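Local coordinates for FAD synthetase (Saccharomyces cerevisiae, PDB 2WSI), which joins FMN to the adenylyl group of ATP, releasing diphosphate, to make the coenzyme FAD in the last step of its biosynthesis, at residues 15-20 against 25-30; 58-63 against 121-126. All blocks are in the same frame, centred on the assembly; numbering follows the deposited sequence.

Contact 1: residues 15-20 against 25-30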
loop_
_atom_site.group_PDB
_atom_site.type_symbol
_atom_site.label_atom_id
_atom_site.label_comp_id
_atom_site.label_asym_id
_atom_site.label_seq_id
_atom_site.Cartn_x
_atom_site.Cartn_y
_atom_site.Cartn_z
ATOM N N ASN A 15 -12.134 0.645 -11.071
ATOM C CA ASN A 15 -13.141 1.110 -12.031
ATOM C C ASN A 15 -14.368 1.688 -11.313
ATOM O O ASN A 15 -14.872 2.751 -11.651
ATOM C CB ASN A 15 -13.567 -0.055 -12.932
ATOM C CG ASN A 15 -14.256 0.422 -14.224
ATOM O OD1 ASN A 15 -13.863 1.416 -14.823
ATOM N ND2 ASN A 15 -15.261 -0.315 -14.655
ATOM N N SER A 16 -14.832 0.972 -10.305
ATOM C CA SER A 16 -15.943 1.414 -9.502
ATOM C C SER A 16 -15.630 2.759 -8.814
ATOM O O SER A 16 -16.471 3.668 -8.788
ATOM C CB SER A 16 -16.290 0.329 -8.488
ATOM O OG SER A 16 -17.342 0.742 -7.651
ATOM N N TYR A 17 -14.418 2.909 -8.279
ATOM C CA TYR A 17 -14.057 4.166 -7.639
ATOM C C TYR A 17 -14.076 5.278 -8.680
ATOM O O TYR A 17 -14.519 6.402 -8.396
ATOM C CB TYR A 17 -12.664 4.114 -6.987
ATOM C CG TYR A 17 -12.427 5.302 -6.071
ATOM C CD1 TYR A 17 -12.593 5.196 -4.684
ATOM C CD2 TYR A 17 -12.061 6.540 -6.604
ATOM C CE1 TYR A 17 -12.365 6.314 -3.848
ATOM C CE2 TYR A 17 -11.857 7.628 -5.815
ATOM C CZ TYR A 17 -12.025 7.534 -4.451
ATOM O OH TYR A 17 -11.800 8.665 -3.731
ATOM N N LEU A 18 -13.593 4.974 -9.881
ATOM C CA LEU A 18 -13.473 5.996 -10.924
ATOM C C LEU A 18 -14.862 6.384 -11.433
ATOM O O LEU A 18 -15.003 7.369 -12.138
ATOM C CB LEU A 18 -12.616 5.512 -12.113
ATOM C CG LEU A 18 -11.100 5.371 -11.922
ATOM C CD1 LEU A 18 -10.382 4.881 -13.202
ATOM C CD2 LEU A 18 -10.517 6.692 -11.465
ATOM N N HIS A 19 -15.878 5.595 -11.103
ATOM C CA HIS A 19 -17.240 5.914 -11.507
ATOM C C HIS A 19 -18.048 6.566 -10.385
ATOM O O HIS A 19 -19.250 6.804 -10.540
ATOM C CB HIS A 19 -17.956 4.652 -11.989
ATOM C CG HIS A 19 -17.583 4.242 -13.379
ATOM N ND1 HIS A 19 -18.454 4.343 -14.443
ATOM C CD2 HIS A 19 -16.429 3.741 -13.885
ATOM C CE1 HIS A 19 -17.857 3.916 -15.543
ATOM N NE2 HIS A 19 -16.627 3.544 -15.231
ATOM N N ILE A 20 -17.420 6.828 -9.240
ATOM C CA ILE A 20 -18.115 7.564 -8.193
ATOM C C ILE A 20 -18.488 8.967 -8.688
ATOM O O ILE A 20 -17.630 9.750 -9.134
ATOM C CB ILE A 20 -17.287 7.729 -6.922
ATOM C CG1 ILE A 20 -17.020 6.367 -6.275
ATOM C CG2 ILE A 20 -18.043 8.623 -5.938
ATOM C CD1 ILE A 20 -15.907 6.415 -5.221
ATOM N N GLN A 25 -14.383 17.101 -3.116
ATOM C CA GLN A 25 -13.031 17.416 -3.534
ATOM C C GLN A 25 -12.155 16.173 -3.323
ATOM O O GLN A 25 -11.259 15.894 -4.111
ATOM C CB GLN A 25 -12.494 18.621 -2.755
ATOM C CG GLN A 25 -13.277 19.913 -3.057
ATOM C CD GLN A 25 -13.151 20.971 -1.958
ATOM O OE1 GLN A 25 -12.141 21.674 -1.864
ATOM N NE2 GLN A 25 -14.192 21.094 -1.130
ATOM N N ILE A 26 -12.427 15.429 -2.256
ATOM C CA ILE A 26 -11.590 14.288 -1.913
ATOM C C ILE A 26 -11.743 13.215 -2.979
ATOM O O ILE A 26 -10.741 12.711 -3.498
ATOM C CB ILE A 26 -11.923 13.730 -0.526
ATOM C CG1 ILE A 26 -11.393 14.658 0.565
ATOM C CG2 ILE A 26 -11.289 12.339 -0.312
ATOM C CD1 ILE A 26 -12.025 14.341 1.889
ATOM N N ILE A 27 -12.983 12.890 -3.333
ATOM C CA ILE A 27 -13.212 11.847 -4.320
ATOM C C ILE A 27 -12.623 12.244 -5.651
ATOM O O ILE A 27 -11.959 11.429 -6.296
ATOM C CB ILE A 27 -14.706 11.485 -4.517
ATOM C CG1 ILE A 27 -15.315 10.938 -3.219
ATOM C CG2 ILE A 27 -14.856 10.418 -5.616
ATOM C CD1 ILE A 27 -14.414 9.995 -2.488
ATOM N N ALA A 28 -12.849 13.484 -6.076
ATOM C CA ALA A 28 -12.352 13.917 -7.393
ATOM C C ALA A 28 -10.821 13.936 -7.420
ATOM O O ALA A 28 -10.203 13.572 -8.408
ATOM C CB ALA A 28 -12.912 15.305 -7.759
ATOM N N SER A 29 -10.222 14.399 -6.331
ATOM C CA SER A 29 -8.774 14.387 -6.202
ATOM C C SER A 29 -8.217 12.953 -6.306
ATOM O O SER A 29 -7.181 12.715 -6.914
ATOM C CB SER A 29 -8.395 14.947 -4.846
ATOM O OG SER A 29 -7.036 14.750 -4.609
ATOM N N THR A 30 -8.907 12.022 -5.676
ATOM C CA THR A 30 -8.444 10.627 -5.628
ATOM C C THR A 30 -8.645 9.946 -6.985
ATOM O O THR A 30 -7.845 9.116 -7.399
ATOM C CB THR A 30 -9.163 9.873 -4.515
ATOM O OG1 THR A 30 -8.946 10.550 -3.260
ATOM C CG2 THR A 30 -8.633 8.388 -4.417
#

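Contact 2: residues 58-63 against 121-126. With FAD (flavin-adenine dinucleotide), chain C.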
loop_
_atom_site.group_PDB
_atom_site.type_symbol
_atom_site.label_atom_id
_atom_site.label_comp_id
_atom_site.label_asym_id
_atom_site.label_seq_id
_atom_site.Cartn_x
_atom_site.Cartn_y
_atom_site.Cartn_z
ATOM N N PHE A 58 7.683 -6.419 -6.590
ATOM C CA PHE A 58 6.881 -5.442 -5.851
ATOM C C PHE A 58 7.343 -5.451 -4.386
ATOM O O PHE A 58 7.291 -6.505 -3.719
ATOM C CB PHE A 58 5.397 -5.846 -5.950
ATOM C CG PHE A 58 4.457 -4.777 -5.493
ATOM C CD1 PHE A 58 3.803 -3.988 -6.413
ATOM C CD2 PHE A 58 4.249 -4.552 -4.140
ATOM C CE1 PHE A 58 2.950 -2.956 -5.999
ATOM C CE2 PHE A 58 3.409 -3.520 -3.705
ATOM C CZ PHE A 58 2.763 -2.724 -4.628
ATOM N N SER A 59 7.833 -4.313 -3.873
ATOM C CA SER A 59 8.189 -4.270 -2.446
ATOM C C SER A 59 6.948 -3.996 -1.608
ATOM O O SER A 59 6.307 -2.950 -1.709
ATOM C CB SER A 59 9.324 -3.278 -2.116
ATOM O OG SER A 59 8.992 -1.948 -2.485
ATOM N N TYR A 60 6.616 -4.959 -0.771
ATOM C CA TYR A 60 5.367 -4.921 -0.030
ATOM C C TYR A 60 5.650 -5.138 1.459
ATOM O O TYR A 60 6.333 -6.096 1.829
ATOM C CB TYR A 60 4.472 -6.038 -0.542
ATOM C CG TYR A 60 3.116 -6.115 0.121
ATOM C CD1 TYR A 60 2.209 -5.059 0.009
ATOM C CD2 TYR A 60 2.722 -7.253 0.835
ATOM C CE1 TYR A 60 0.960 -5.121 0.598
ATOM C CE2 TYR A 60 1.480 -7.325 1.424
ATOM C CZ TYR A 60 0.593 -6.246 1.305
ATOM O OH TYR A 60 -0.664 -6.259 1.854
ATOM N N ASN A 61 5.091 -4.283 2.312
ATOM C CA ASN A 61 5.282 -4.417 3.764
ATOM C C ASN A 61 3.939 -4.359 4.505
ATOM O O ASN A 61 3.907 -4.243 5.731
ATOM C CB ASN A 61 6.221 -3.335 4.313
ATOM C CG ASN A 61 5.655 -1.922 4.131
ATOM O OD1 ASN A 61 4.549 -1.735 3.620
ATOM N ND2 ASN A 61 6.423 -0.921 4.547
ATOM N N GLY A 62 2.840 -4.491 3.759
ATOM C CA GLY A 62 1.523 -4.568 4.373
ATOM C C GLY A 62 0.978 -3.223 4.848
ATOM O O GLY A 62 -0.155 -3.152 5.339
ATOM N N GLY A 63 1.755 -2.152 4.698
ATOM C CA GLY A 63 1.264 -0.831 5.111
ATOM C C GLY A 63 0.196 -0.286 4.149
ATOM O O GLY A 63 -0.021 -0.835 3.057
ATOM N N LEU A 121 1.453 -12.024 5.430
ATOM C CA LEU A 121 1.214 -13.424 5.044
ATOM C C LEU A 121 -0.221 -13.626 4.533
ATOM O O LEU A 121 -0.421 -14.230 3.493
ATOM C CB LEU A 121 1.489 -14.364 6.231
ATOM C CG LEU A 121 2.914 -14.406 6.796
ATOM C CD1 LEU A 121 3.030 -15.542 7.859
ATOM C CD2 LEU A 121 3.985 -14.597 5.741
ATOM N N GLU A 122 -1.222 -13.124 5.258
ATOM C CA GLU A 122 -2.604 -13.295 4.826
ATOM C C GLU A 122 -2.862 -12.602 3.483
ATOM O O GLU A 122 -3.532 -13.154 2.610
ATOM C CB GLU A 122 -3.603 -12.761 5.863
ATOM C CG GLU A 122 -3.708 -13.597 7.140
ATOM C CD GLU A 122 -4.475 -14.906 6.914
ATOM O OE1 GLU A 122 -5.085 -15.083 5.828
ATOM O OE2 GLU A 122 -4.458 -15.757 7.825
ATOM N N THR A 123 -2.332 -11.397 3.296
ATOM C CA THR A 123 -2.656 -10.689 2.072
ATOM C C THR A 123 -1.806 -11.239 0.928
ATOM O O THR A 123 -2.195 -11.146 -0.235
ATOM C CB THR A 123 -2.558 -9.147 2.215
ATOM O OG1 THR A 123 -1.250 -8.769 2.644
ATOM C CG2 THR A 123 -3.587 -8.635 3.206
ATOM N N SER A 124 -0.653 -11.831 1.243
ATOM C CA SER A 124 0.118 -12.537 0.210
ATOM C C SER A 124 -0.724 -13.674 -0.370
ATOM O O SER A 124 -0.654 -13.976 -1.554
ATOM C CB SER A 124 1.410 -13.108 0.791
ATOM O OG SER A 124 2.372 -12.076 0.945
ATOM N N GLU A 125 -1.512 -14.331 0.479
ATOM C CA GLU A 125 -2.366 -15.404 -0.005
ATOM C C GLU A 125 -3.603 -14.852 -0.737
ATOM O O GLU A 125 -4.012 -15.402 -1.766
ATOM C CB GLU A 125 -2.756 -16.353 1.132
ATOM C CG GLU A 125 -1.533 -17.098 1.703
ATOM C CD GLU A 125 -1.260 -18.446 1.026
ATOM O OE1 GLU A 125 -1.774 -18.664 -0.097
ATOM O OE2 GLU A 125 -0.536 -19.286 1.629
ATOM N N ARG A 126 -4.190 -13.771 -0.229
ATOM C CA ARG A 126 -5.310 -13.147 -0.924
ATOM C C ARG A 126 -4.922 -12.660 -2.338
ATOM O O ARG A 126 -5.679 -12.811 -3.289
ATOM C CB ARG A 126 -5.824 -11.950 -0.121
ATOM C CG ARG A 126 -7.189 -11.439 -0.556
ATOM C CD ARG A 126 -7.661 -10.256 0.339
ATOM N NE ARG A 126 -8.884 -9.649 -0.187
ATOM C CZ ARG A 126 -10.059 -10.271 -0.299
ATOM N NH1 ARG A 126 -10.186 -11.538 0.081
ATOM N NH2 ARG A 126 -11.116 -9.624 -0.805
HETATM P PA FAD C . 8.913 3.561 4.117
HETATM O O1A FAD C . 8.326 3.343 5.485
HETATM O O2A FAD C . 10.362 3.158 4.079
HETATM O O5B FAD C . 8.058 2.861 2.929
HETATM C C5B FAD C . 8.277 3.290 1.598
HETATM C C4B FAD C . 8.066 2.097 0.661
HETATM O O4B FAD C . 9.189 1.257 0.710
HETATM C C3B FAD C . 6.887 1.244 1.089
HETATM O O3B FAD C . 5.686 1.690 0.512
HETATM C C2B FAD C . 7.288 -0.124 0.568
HETATM O O2B FAD C . 6.951 -0.253 -0.797
HETATM C C1B FAD C . 8.787 -0.100 0.710
HETATM N N9A FAD C . 9.140 -0.700 2.007
HETATM C C8A FAD C . 9.371 -0.070 3.204
HETATM N N7A FAD C . 9.686 -1.007 4.138
HETATM C C5A FAD C . 9.629 -2.224 3.537
HETATM C C6A FAD C . 9.838 -3.508 3.996
HETATM N N6A FAD C . 10.180 -3.772 5.271
HETATM N N1A FAD C . 9.729 -4.538 3.107
HETATM C C2A FAD C . 9.407 -4.333 1.781
HETATM N N3A FAD C . 9.162 -3.055 1.337
HETATM C C4A FAD C . 9.307 -2.029 2.205
HETATM N N1 FAD C . 16.821 5.885 -0.504
HETATM C C2 FAD C . 17.820 6.593 -1.119
HETATM O O2 FAD C . 18.260 7.620 -0.601
HETATM N N3 FAD C . 18.338 6.159 -2.313
HETATM C C4 FAD C . 17.868 5.007 -2.905
HETATM O O4 FAD C . 18.372 4.680 -3.985
HETATM C C4X FAD C . 16.849 4.278 -2.283
HETATM N N5 FAD C . 16.339 3.110 -2.844
HETATM C C5X FAD C . 15.326 2.410 -2.218
HETATM C C6 FAD C . 14.808 1.239 -2.772
HETATM C C7 FAD C . 13.805 0.534 -2.100
HETATM C C7M FAD C . 13.235 -0.736 -2.663
HETATM C C8 FAD C . 13.317 1.016 -0.893
HETATM C C8M FAD C . 12.222 0.286 -0.172
HETATM C C9 FAD C . 13.826 2.183 -0.353
HETATM C C9A FAD C . 14.832 2.875 -0.999
HETATM N N10 FAD C . 15.334 4.027 -0.428
HETATM C C10 FAD C . 16.321 4.737 -1.080
HETATM C "C1'" FAD C . 14.760 4.528 0.870
HETATM C "C2'" FAD C . 13.553 5.454 0.604
HETATM O "O2'" FAD C . 13.824 6.479 -0.322
HETATM C "C3'" FAD C . 12.996 6.085 1.877
HETATM O "O3'" FAD C . 13.897 7.059 2.344
HETATM C "C4'" FAD C . 12.769 5.035 2.948
HETATM O "O4'" FAD C . 12.075 3.931 2.405
HETATM C "C5'" FAD C . 11.934 5.610 4.093
HETATM O "O5'" FAD C . 10.877 6.380 3.554
HETATM P P FAD C . 9.401 6.323 4.198
HETATM O O1P FAD C . 9.512 6.196 5.699
HETATM O O2P FAD C . 8.575 7.492 3.711
HETATM O O3P FAD C . 8.647 5.044 3.614
#

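Contact 1: residues 15-20 against 25-30
The phenol end of Y17 is pushed between I27 and T30, two residues on the same side of the helix that follows. Its ring leaves helix 3-18 with CG anti to the backbone N (chi1 -167°), which carries the hydroxyl across to helix 25-45. There OH lies 3.2 Å from CD1 of I27 and 3.0 Å from CB of T30, a tight fit against carbon. The T30 side chain stands at about a right angle to that of Y17 and brings its methyl CG2 to 3.5 Å from CZ of the ring, an approach that is oblique to the ring plane. OG1 of T30, 3.5 Å from Y17 OH at a poor angle, is not bonded to it and has N201 OD1 as a partner outside the two segments; Y17 OH is hydrogen-bonded to S204 OG. I20, in the turn just after the first helix, reaches back over the ring: its CD1 sits 3.6 Å above one face of Y17, offset toward the rim. Its other branch, CG2, meets CG2 of I27 at 3.7 Å, the two side chains again crossing nearly perpendicularly. F205 and Y208 of helix 199-209 add edge-to-face contacts to the Y17 ring. The whole is two consecutive helices joined by a short loop, packed round a buried tyrosine and docked on helix 199-209, away from the FAD site.

Contact 2: residues 58-63 against 121-126
Behind the adenosine half of bound FAD, the loop at the end of strand 56-59 is tied to helix 114-126 by one side-chain bond, from OH of Y60 to OG1 of T123 (2.7 Å). The phenol is the donor. T123 OG1 lies at the ring edge, in the plane of Y60, and the two side chains cross at about a right angle. Y60 extends with CG anti to the backbone N (chi1 -179°), directing the ring toward the helix while its neighbours S59 and N61 face the ligand. T123 OG1 also bonds back to the carbonyl oxygen of F119 in its own helix, so this buried hydroxyl both accepts and donates. The amide N of G62 lies 3.6 Å above the centre of one Y60 face, where the loop folds back over the ring. On the ligand side, the ribose hydroxyl O2B of FAD donates to the carbonyl oxygen of S59 (2.9 Å). CB of N61 packs 3.6 Å from C6A of the adenine, and its ND2 is 3.3 Å from N7A. G62 turns the chain with a positive phi of 77°, and G63 is the N-cap of helix 64-87. This strand-loop-helix, leading from the parallel part of a mixed sheet, has a sequence consistent with the PP-loop of the PAPS reductase family, in the HUP-type alpha/beta fold.

The two contacts follow in series along the chain: contact 1 packs helix 3-18 on helix 25-45, and strand 56-59, which leads into contact 2, is the next regular element. Their centres are 25 Å apart and their nearest atoms about 14 Å, so they do not touch. Contact 1 lies peripherally, its centre 18 Å from that of the chain, and joins helices; the centre of contact 2 lies 9 Å from it, and the contact joins the loop after strand 56-59 to helix 114-126 beside FAD. FAD meets contact 2 directly, through S59, Y60 and N61, with I107, G164 and D182 supplying further hydrogen bonds to FAD, whereas contact 1 remains away from the site.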